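Local coordinates for protein transcriptional regulator, HTH_3 family (Vibrio cholerae, PDB 1Y9Q) that probably binds DNA as a helix-turn-helix transcriptional regulator, and holds a zinc ion and D-methionine in its cupin domain, at residues A[65-70]-A[105-110]; A[127-132]-A[174-179]. All blocks are in the same frame, centred on the assembly; numbering follows the deposited sequence.

In the fold
Both contacts reach the antiparallel sheet of the cupin domain, where strands 104-111 and 171-178 are neighbours, and both touch the bound D-methionine; their centres lie about 10 Å apart. Contact 1 ties the loop after helix 53-63 to strand 104-111 and so joins the helical, probably DNA-binding part to the cupin. Contact 2 pairs strands 127-134 and 171-178. Two probable hydrogen bonds connect them: Glu105 OE2 to Tyr179 OH (2.5 Å) and Phe107 O to Asn175 N (2.8 Å). The Phe107 side chain, about 8 Å from the zinc ion at nearest atoms, touches the methionine methyl, whereas Glu128 binds the zinc ion, which the ligand chelates through N and O.

Contact 1: A[65-70]-A[105-110]; sequences ASFSAF and EIFEIT. With MED (D-methionine), chain C.
Glu105, on strand 104-111 of the cupin sheet, pushes its carboxylate against the backbone of Phe67 and Ser68, in the loop that follows helix 53-63 of the helix-turn-helix part. The polar grip centres on Glu105 OE1, which takes two bonds from one residue. Ser68 N meets OE1 at 2.6 Å on the syn side, 30° out of the carboxylate plane. Ser68 OG meets OE1 at 2.5 Å on the anti side. With CG anti to the backbone N (chi1 -160°) and an extended chain beyond it, the acid reaches from the strand to the loop. Its OE2 accepts a weak hydrogen bond from Phe67 N and has Tyr179 OH as second partner, so both oxygens of this buried group are engaged. Such donors would be expected to stabilise negative charge. Apolar contact runs beside it. The Phe67 and Phe107 rings meet obliquely, their planes at 88°, with Phe67 CD2 3.9 Å from Phe107 CZ; Phe67 also stacks on Trp57 of helix 53-63. Phe107 in turn lines the ligand pocket, where the D-methionine methyl CE sits over one ring face, offset toward the rim and 3.4 Å from CD2. Ile109 CD1 touches the same methyl at 3.6 Å.

Contact 2: A[127-132]-A[174-179]; sequences IEYIHV and QNIVAY. With ZN (zinc ion), chain B; MED (D-methionine), chain C.
Glu128 lies side by side with Val177, pointing the same way, its CG 4.1 Å from Val177 CG2. Beyond CG the chain is extended, CD anti to CA (chi2 -173°), and OE2 binds the zinc ion at 2.0 Å. The same metal is held by N and O of D-methionine, a chelate through its amino and carboxylate groups, and by His122, His162 and Tyr164. Glu128 OE2 is also 3.1 Å from the ligand N, as expected for two donors on one metal. Asn175 crosses Glu128 obliquely, with amide and carboxylate planes 54° apart; its amide end lies near both the Glu128 carboxylate and CB of the ligand. The backbones beneath form an antiparallel ladder within the cupin beta-barrel, strand 171-178 running between 104-111 and 127-134. Six hydrogen bonds link Ile127 with Ala178, Tyr129 with Ile176 and His131 with Gln174, and Glu128 faces Val177 in a non-hydrogen-bonded pair, as Ile130 faces Asn175. CA-H...O contacts add to the ladder, including Glu128 CA to Ile176 O at 3.3 Å. Glu128, Ile130, Asn175 and Val177 share the sheet face that carries the zinc and ligand, with Ile130 CD1 against the Asn175 amide. On the other face Tyr129 CB meets Ile176 CB at 3.8 Å, and Tyr129 CD2 lies 4.1 Å from Ile176 CG2.

Contact 1: A[65-70]-A[105-110]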
ATOM      1  N   ALA A  65      13.860  -9.731 -10.603  1.00 14.35           N
ATOM      2  CA  ALA A  65      13.411 -10.590 -11.689  1.00 13.97           C
ATOM      3  C   ALA A  65      12.106 -10.030 -12.234  1.00 12.93           C
ATOM      4  O   ALA A  65      11.448  -9.216 -11.583  1.00 14.52           O
ATOM      5  CB  ALA A  65      13.188 -12.003 -11.177  1.00 14.06           C
ATOM      6  N   SER A  66      11.733 -10.464 -13.430  1.00 12.54           N
ATOM      7  CA  SER A  66      10.493 -10.002 -14.037  1.00 13.05           C
ATOM      8  C   SER A  66       9.362 -10.870 -13.504  1.00 13.48           C
ATOM      9  O   SER A  66       9.610 -11.926 -12.930  1.00 12.49           O
ATOM     10  CB  SER A  66      10.569 -10.158 -15.549  1.00 13.76           C
ATOM     11  OG  SER A  66      10.702 -11.527 -15.886  1.00 14.70           O
ATOM     12  N   PHE A  67       8.125 -10.430 -13.700  1.00 13.51           N
ATOM     13  CA  PHE A  67       6.966 -11.199 -13.258  1.00 14.73           C
ATOM     14  C   PHE A  67       6.948 -12.456 -14.140  1.00 13.55           C
ATOM     15  O   PHE A  67       6.645 -13.557 -13.678  1.00 13.03           O
ATOM     16  CB  PHE A  67       5.690 -10.370 -13.469  1.00 16.93           C
ATOM     17  CG  PHE A  67       4.422 -11.058 -13.030  1.00 18.33           C
ATOM     18  CD1 PHE A  67       4.053 -11.086 -11.692  1.00 19.76           C
ATOM     19  CD2 PHE A  67       3.591 -11.668 -13.967  1.00 21.01           C
ATOM     20  CE1 PHE A  67       2.870 -11.708 -11.288  1.00 22.25           C
ATOM     21  CE2 PHE A  67       2.406 -12.293 -13.576  1.00 21.23           C
ATOM     22  CZ  PHE A  67       2.045 -12.311 -12.232  1.00 22.74           C
ATOM     23  N   SER A  68       7.310 -12.277 -15.410  1.00 13.09           N
ATOM     24  CA  SER A  68       7.349 -13.374 -16.378  1.00 12.48           C
ATOM     25  C   SER A  68       8.291 -14.499 -15.955  1.00 13.19           C
ATOM     26  O   SER A  68       8.084 -15.655 -16.320  1.00 14.25           O
ATOM     27  CB  SER A  68       7.797 -12.861 -17.754  1.00 10.95           C
ATOM     28  OG  SER A  68       6.904 -11.899 -18.279  1.00 12.65           O
ATOM     29  N   ALA A  69       9.327 -14.156 -15.194  1.00 13.54           N
ATOM     30  CA  ALA A  69      10.314 -15.134 -14.744  1.00 14.00           C
ATOM     31  C   ALA A  69       9.701 -16.282 -13.944  1.00 15.17           C
ATOM     32  O   ALA A  69      10.262 -17.381 -13.892  1.00 14.71           O
ATOM     33  CB  ALA A  69      11.390 -14.441 -13.914  1.00 13.67           C
ATOM     34  N   PHE A  70       8.554 -16.031 -13.321  1.00 13.94           N
ATOM     35  CA  PHE A  70       7.889 -17.067 -12.533  1.00 16.77           C
ATOM     36  C   PHE A  70       7.338 -18.205 -13.390  1.00 16.66           C
ATOM     37  O   PHE A  70       6.908 -19.231 -12.862  1.00 17.75           O
ATOM     38  CB  PHE A  70       6.757 -16.462 -11.703  1.00 17.07           C
ATOM     39  CG  PHE A  70       7.218 -15.832 -10.424  1.00 20.57           C
ATOM     40  CD1 PHE A  70       7.056 -14.466 -10.205  1.00 21.88           C
ATOM     41  CD2 PHE A  70       7.825 -16.606  -9.433  1.00 22.31           C
ATOM     42  CE1 PHE A  70       7.493 -13.876  -9.015  1.00 24.39           C
ATOM     43  CE2 PHE A  70       8.265 -16.028  -8.243  1.00 24.42           C
ATOM     44  CZ  PHE A  70       8.099 -14.659  -8.032  1.00 24.07           C
ATOM     45  N   GLU A 105       7.435  -5.806 -20.424  1.00 12.53           N
ATOM     46  CA  GLU A 105       6.518  -6.867 -20.041  1.00 14.97           C
ATOM     47  C   GLU A 105       5.170  -6.182 -20.260  1.00 13.93           C
ATOM     48  O   GLU A 105       4.937  -5.119 -19.695  1.00 15.74           O
ATOM     49  CB  GLU A 105       6.729  -7.176 -18.566  1.00 17.47           C
ATOM     50  CG  GLU A 105       6.243  -8.507 -18.128  1.00 20.24           C
ATOM     51  CD  GLU A 105       6.833  -8.892 -16.793  1.00 17.53           C
ATOM     52  OE1 GLU A 105       7.368 -10.006 -16.702  1.00 16.44           O
ATOM     53  OE2 GLU A 105       6.762  -8.083 -15.840  1.00 19.06           O
ATOM     54  N   ILE A 106       4.291  -6.761 -21.077  1.00 13.44           N
ATOM     55  CA  ILE A 106       3.007  -6.112 -21.357  1.00 12.67           C
ATOM     56  C   ILE A 106       1.779  -6.964 -21.045  1.00 13.03           C
ATOM     57  O   ILE A 106       1.645  -8.098 -21.523  1.00  9.96           O
ATOM     58  CB  ILE A 106       2.943  -5.661 -22.831  1.00 13.50           C
ATOM     59  CG1 ILE A 106       4.136  -4.754 -23.132  1.00 11.92           C
ATOM     60  CG2 ILE A 106       1.645  -4.922 -23.106  1.00 14.10           C
ATOM     61  CD1 ILE A 106       4.256  -4.355 -24.593  1.00 14.37           C
ATOM     62  N   PHE A 107       0.872  -6.388 -20.260  1.00 11.96           N
ATOM     63  CA  PHE A 107      -0.341  -7.080 -19.847  1.00 12.77           C
ATOM     64  C   PHE A 107      -1.614  -6.313 -20.168  1.00 13.73           C
ATOM     65  O   PHE A 107      -1.600  -5.093 -20.333  1.00 13.64           O
ATOM     66  CB  PHE A 107      -0.341  -7.290 -18.335  1.00 12.37           C
ATOM     67  CG  PHE A 107       0.926  -7.862 -17.796  1.00 13.82           C
ATOM     68  CD1 PHE A 107       1.150  -9.232 -17.808  1.00 14.23           C
ATOM     69  CD2 PHE A 107       1.892  -7.026 -17.249  1.00 15.53           C
ATOM     70  CE1 PHE A 107       2.322  -9.765 -17.278  1.00 15.13           C
ATOM     71  CE2 PHE A 107       3.067  -7.542 -16.718  1.00 14.26           C
ATOM     72  CZ  PHE A 107       3.282  -8.916 -16.732  1.00 16.87           C
ATOM     73  N   GLU A 108      -2.715  -7.053 -20.245  1.00 16.38           N
ATOM     74  CA  GLU A 108      -4.032  -6.464 -20.443  1.00 18.04           C
ATOM     75  C   GLU A 108      -4.741  -6.934 -19.179  1.00 17.39           C
ATOM     76  O   GLU A 108      -4.942  -8.131 -18.987  1.00 18.60           O
ATOM     77  CB  GLU A 108      -4.724  -7.020 -21.691  1.00 22.30           C
ATOM     78  CG  GLU A 108      -6.045  -6.330 -21.971  1.00 27.70           C
ATOM     79  CD  GLU A 108      -6.560  -6.579 -23.372  1.00 31.32           C
ATOM     80  OE1 GLU A 108      -5.877  -6.184 -24.344  1.00 32.16           O
ATOM     81  OE2 GLU A 108      -7.653  -7.168 -23.500  1.00 36.27           O
ATOM     82  N   ILE A 109      -5.094  -5.993 -18.311  1.00 16.80           N
ATOM     83  CA  ILE A 109      -5.718  -6.310 -17.028  1.00 17.80           C
ATOM     84  C   ILE A 109      -7.200  -5.966 -16.941  1.00 18.31           C
ATOM     85  O   ILE A 109      -7.608  -4.865 -17.301  1.00 17.12           O
ATOM     86  CB  ILE A 109      -5.020  -5.546 -15.880  1.00 17.28           C
ATOM     87  CG1 ILE A 109      -3.501  -5.731 -15.963  1.00 19.56           C
ATOM     88  CG2 ILE A 109      -5.563  -6.008 -14.538  1.00 18.47           C
ATOM     89  CD1 ILE A 109      -3.064  -7.167 -16.017  1.00 20.32           C
ATOM     90  N   THR A 110      -7.992  -6.909 -16.441  1.00 18.91           N
ATOM     91  CA  THR A 110      -9.427  -6.698 -16.270  1.00 20.48           C
ATOM     92  C   THR A 110      -9.768  -6.718 -14.786  1.00 20.63           C
ATOM     93  O   THR A 110      -9.558  -7.721 -14.100  1.00 21.47           O
ATOM     94  CB  THR A 110     -10.256  -7.786 -16.977  1.00 20.66           C
ATOM     95  OG1 THR A 110      -9.974  -7.769 -18.379  1.00 19.78           O
ATOM     96  CG2 THR A 110     -11.749  -7.541 -16.761  1.00 22.14           C
TER
HETATM   97  N   MED C 201       2.327  -3.905 -12.116  1.00 18.96           N
HETATM   98  CA  MED C 201       1.431  -4.988 -11.617  1.00 19.19           C
HETATM   99  C   MED C 201       1.092  -4.780 -10.136  1.00 18.93           C
HETATM  100  O   MED C 201       1.526  -3.825  -9.477  1.00 18.39           O
HETATM  101  CB  MED C 201       0.156  -5.028 -12.491  1.00 20.75           C
HETATM  102  CG  MED C 201      -0.920  -6.058 -12.216  1.00 24.00           C
HETATM  103  SD  MED C 201      -0.180  -7.664 -12.641  1.00 25.05           S
HETATM  104  CE  MED C 201       0.092  -7.526 -14.352  1.00 26.46           C
HETATM  105  OXT MED C 201       0.366  -5.592  -9.564  1.00 18.12           O

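Contact 2: A[127-132]-A[174-179]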
ATOM      1  N   ILE A 127       9.348   1.362 -14.382  1.00 10.73           N
ATOM      2  CA  ILE A 127       8.344   2.341 -14.790  1.00  9.87           C
ATOM      3  C   ILE A 127       7.099   1.670 -15.381  1.00  9.98           C
ATOM      4  O   ILE A 127       7.199   0.667 -16.087  1.00 11.46           O
ATOM      5  CB  ILE A 127       8.970   3.308 -15.833  1.00 11.02           C
ATOM      6  CG1 ILE A 127      10.039   4.169 -15.150  1.00 12.62           C
ATOM      7  CG2 ILE A 127       7.889   4.158 -16.508  1.00 10.33           C
ATOM      8  CD1 ILE A 127      10.936   4.926 -16.117  1.00 13.25           C
ATOM      9  N   GLU A 128       5.921   2.211 -15.082  1.00 10.95           N
ATOM     10  CA  GLU A 128       4.689   1.641 -15.623  1.00  9.87           C
ATOM     11  C   GLU A 128       3.914   2.624 -16.471  1.00  8.93           C
ATOM     12  O   GLU A 128       3.907   3.827 -16.194  1.00  9.61           O
ATOM     13  CB  GLU A 128       3.772   1.144 -14.500  1.00  9.36           C
ATOM     14  CG  GLU A 128       4.202  -0.166 -13.886  1.00  8.85           C
ATOM     15  CD  GLU A 128       3.179  -0.706 -12.907  1.00 10.91           C
ATOM     16  OE1 GLU A 128       1.979  -0.724 -13.248  1.00 11.69           O
ATOM     17  OE2 GLU A 128       3.577  -1.118 -11.803  1.00 10.74           O
ATOM     18  N   TYR A 129       3.271   2.088 -17.508  1.00  9.48           N
ATOM     19  CA  TYR A 129       2.419   2.845 -18.415  1.00 10.28           C
ATOM     20  C   TYR A 129       1.026   2.238 -18.273  1.00 11.42           C
ATOM     21  O   TYR A 129       0.888   1.019 -18.148  1.00 11.66           O
ATOM     22  CB  TYR A 129       2.856   2.675 -19.869  1.00 10.27           C
ATOM     23  CG  TYR A 129       4.136   3.376 -20.232  1.00 11.22           C
ATOM     24  CD1 TYR A 129       4.113   4.571 -20.950  1.00 10.09           C
ATOM     25  CD2 TYR A 129       5.373   2.839 -19.877  1.00 11.89           C
ATOM     26  CE1 TYR A 129       5.289   5.218 -21.310  1.00  9.80           C
ATOM     27  CE2 TYR A 129       6.562   3.484 -20.230  1.00 10.80           C
ATOM     28  CZ  TYR A 129       6.509   4.670 -20.948  1.00 10.63           C
ATOM     29  OH  TYR A 129       7.668   5.310 -21.319  1.00 12.35           O
ATOM     30  N   ILE A 130       0.005   3.089 -18.306  1.00 11.15           N
ATOM     31  CA  ILE A 130      -1.379   2.643 -18.183  1.00 11.42           C
ATOM     32  C   ILE A 130      -2.213   3.269 -19.298  1.00 11.91           C
ATOM     33  O   ILE A 130      -2.091   4.462 -19.577  1.00 13.23           O
ATOM     34  CB  ILE A 130      -2.000   3.098 -16.832  1.00 12.34           C
ATOM     35  CG1 ILE A 130      -1.196   2.549 -15.650  1.00 14.27           C
ATOM     36  CG2 ILE A 130      -3.448   2.647 -16.750  1.00 15.34           C
ATOM     37  CD1 ILE A 130      -1.309   1.055 -15.450  1.00 18.51           C
ATOM     38  N   HIS A 131      -3.052   2.457 -19.935  1.00 12.48           N
ATOM     39  CA  HIS A 131      -3.938   2.932 -20.994  1.00 13.37           C
ATOM     40  C   HIS A 131      -5.282   2.249 -20.756  1.00 12.65           C
ATOM     41  O   HIS A 131      -5.389   1.022 -20.845  1.00 14.64           O
ATOM     42  CB  HIS A 131      -3.394   2.559 -22.377  1.00 16.55           C
ATOM     43  CG  HIS A 131      -4.125   3.215 -23.507  1.00 20.93           C
ATOM     44  ND1 HIS A 131      -3.995   2.806 -24.816  1.00 23.16           N
ATOM     45  CD2 HIS A 131      -5.004   4.247 -23.523  1.00 22.70           C
ATOM     46  CE1 HIS A 131      -4.764   3.554 -25.589  1.00 24.49           C
ATOM     47  NE2 HIS A 131      -5.387   4.436 -24.828  1.00 23.45           N
ATOM     48  N   VAL A 132      -6.296   3.042 -20.425  1.00 14.01           N
ATOM     49  CA  VAL A 132      -7.621   2.500 -20.145  1.00 14.50           C
ATOM     50  C   VAL A 132      -8.367   2.101 -21.413  1.00 15.07           C
ATOM     51  O   VAL A 132      -8.635   2.931 -22.280  1.00 15.87           O
ATOM     52  CB  VAL A 132      -8.476   3.512 -19.350  1.00 14.27           C
ATOM     53  CG1 VAL A 132      -9.786   2.860 -18.922  1.00 13.66           C
ATOM     54  CG2 VAL A 132      -7.708   3.991 -18.122  1.00 12.47           C
ATOM     55  N   GLN A 174      -4.436  -1.538 -20.376  1.00 12.66           N
ATOM     56  CA  GLN A 174      -3.183  -2.129 -20.794  1.00 12.91           C
ATOM     57  C   GLN A 174      -2.141  -1.634 -19.807  1.00 12.07           C
ATOM     58  O   GLN A 174      -2.129  -0.455 -19.448  1.00 12.63           O
ATOM     59  CB  GLN A 174      -2.777  -1.676 -22.198  1.00 15.20           C
ATOM     60  CG  GLN A 174      -1.447  -2.295 -22.627  1.00 21.37           C
ATOM     61  CD  GLN A 174      -0.861  -1.654 -23.863  1.00 24.64           C
ATOM     62  OE1 GLN A 174      -0.499  -0.476 -23.853  1.00 26.31           O
ATOM     63  NE2 GLN A 174      -0.763  -2.428 -24.940  1.00 27.40           N
ATOM     64  N   ASN A 175      -1.271  -2.532 -19.366  1.00 10.66           N
ATOM     65  CA  ASN A 175      -0.225  -2.157 -18.431  1.00 10.25           C
ATOM     66  C   ASN A 175       1.128  -2.561 -19.002  1.00 10.04           C
ATOM     67  O   ASN A 175       1.382  -3.740 -19.225  1.00 11.89           O
ATOM     68  CB  ASN A 175      -0.470  -2.842 -17.079  1.00 10.89           C
ATOM     69  CG  ASN A 175       0.564  -2.463 -16.021  1.00 11.98           C
ATOM     70  OD1 ASN A 175       1.040  -1.326 -15.963  1.00 15.97           O
ATOM     71  ND2 ASN A 175       0.893  -3.416 -15.161  1.00 13.69           N
ATOM     72  N   ILE A 176       1.979  -1.574 -19.267  1.00 11.48           N
ATOM     73  CA  ILE A 176       3.323  -1.840 -19.769  1.00 10.96           C
ATOM     74  C   ILE A 176       4.263  -1.657 -18.581  1.00 12.08           C
ATOM     75  O   ILE A 176       4.268  -0.596 -17.956  1.00 12.16           O
ATOM     76  CB  ILE A 176       3.735  -0.832 -20.867  1.00 11.71           C
ATOM     77  CG1 ILE A 176       2.872  -1.024 -22.111  1.00 10.67           C
ATOM     78  CG2 ILE A 176       5.213  -0.992 -21.196  1.00 12.93           C
ATOM     79  CD1 ILE A 176       3.061   0.076 -23.137  1.00 12.40           C
ATOM     80  N   VAL A 177       5.044  -2.684 -18.257  1.00 11.19           N
ATOM     81  CA  VAL A 177       5.995  -2.583 -17.147  1.00 10.87           C
ATOM     82  C   VAL A 177       7.396  -2.580 -17.759  1.00 11.80           C
ATOM     83  O   VAL A 177       7.825  -3.570 -18.356  1.00 10.97           O
ATOM     84  CB  VAL A 177       5.851  -3.773 -16.175  1.00  9.89           C
ATOM     85  CG1 VAL A 177       6.842  -3.639 -15.032  1.00  8.51           C
ATOM     86  CG2 VAL A 177       4.427  -3.827 -15.634  1.00 10.68           C
ATOM     87  N   ALA A 178       8.094  -1.455 -17.627  1.00 11.77           N
ATOM     88  CA  ALA A 178       9.427  -1.305 -18.200  1.00 11.36           C
ATOM     89  C   ALA A 178      10.511  -1.360 -17.133  1.00 13.97           C
ATOM     90  O   ALA A 178      10.557  -0.525 -16.219  1.00 12.85           O
ATOM     91  CB  ALA A 178       9.511   0.005 -18.974  1.00 10.15           C
ATOM     92  N   TYR A 179      11.387  -2.346 -17.264  1.00 14.53           N
ATOM     93  CA  TYR A 179      12.478  -2.544 -16.314  1.00 16.91           C
ATOM     94  C   TYR A 179      13.763  -1.864 -16.773  1.00 18.42           C
ATOM     95  O   TYR A 179      14.057  -1.815 -17.960  1.00 18.52           O
ATOM     96  CB  TYR A 179      12.737  -4.038 -16.143  1.00 15.80           C
ATOM     97  CG  TYR A 179      11.559  -4.820 -15.618  1.00 14.89           C
ATOM     98  CD1 TYR A 179      11.490  -5.186 -14.280  1.00 14.36           C
ATOM     99  CD2 TYR A 179      10.525  -5.225 -16.468  1.00 14.08           C
ATOM    100  CE1 TYR A 179      10.433  -5.940 -13.793  1.00 15.08           C
ATOM    101  CE2 TYR A 179       9.451  -5.987 -15.987  1.00 14.66           C
ATOM    102  CZ  TYR A 179       9.421  -6.341 -14.645  1.00 15.24           C
ATOM    103  OH  TYR A 179       8.399  -7.116 -14.151  1.00 17.31           O
TER
HETATM  104 ZN    ZN B 202       2.625  -2.395 -10.513  1.00 16.80          ZN
HETATM  105  N   MED C 201       2.327  -3.905 -12.116  1.00 18.96           N
HETATM  106  CA  MED C 201       1.431  -4.988 -11.617  1.00 19.19           C
HETATM  107  C   MED C 201       1.092  -4.780 -10.136  1.00 18.93           C
HETATM  108  O   MED C 201       1.526  -3.825  -9.477  1.00 18.39           O
HETATM  109  CB  MED C 201       0.156  -5.028 -12.491  1.00 20.75           C
HETATM  110  CG  MED C 201      -0.920  -6.058 -12.216  1.00 24.00           C
HETATM  111  SD  MED C 201      -0.180  -7.664 -12.641  1.00 25.05           S
HETATM  112  CE  MED C 201       0.092  -7.526 -14.352  1.00 26.46           C
HETATM  113  OXT MED C 201       0.366  -5.592  -9.564  1.00 18.12           O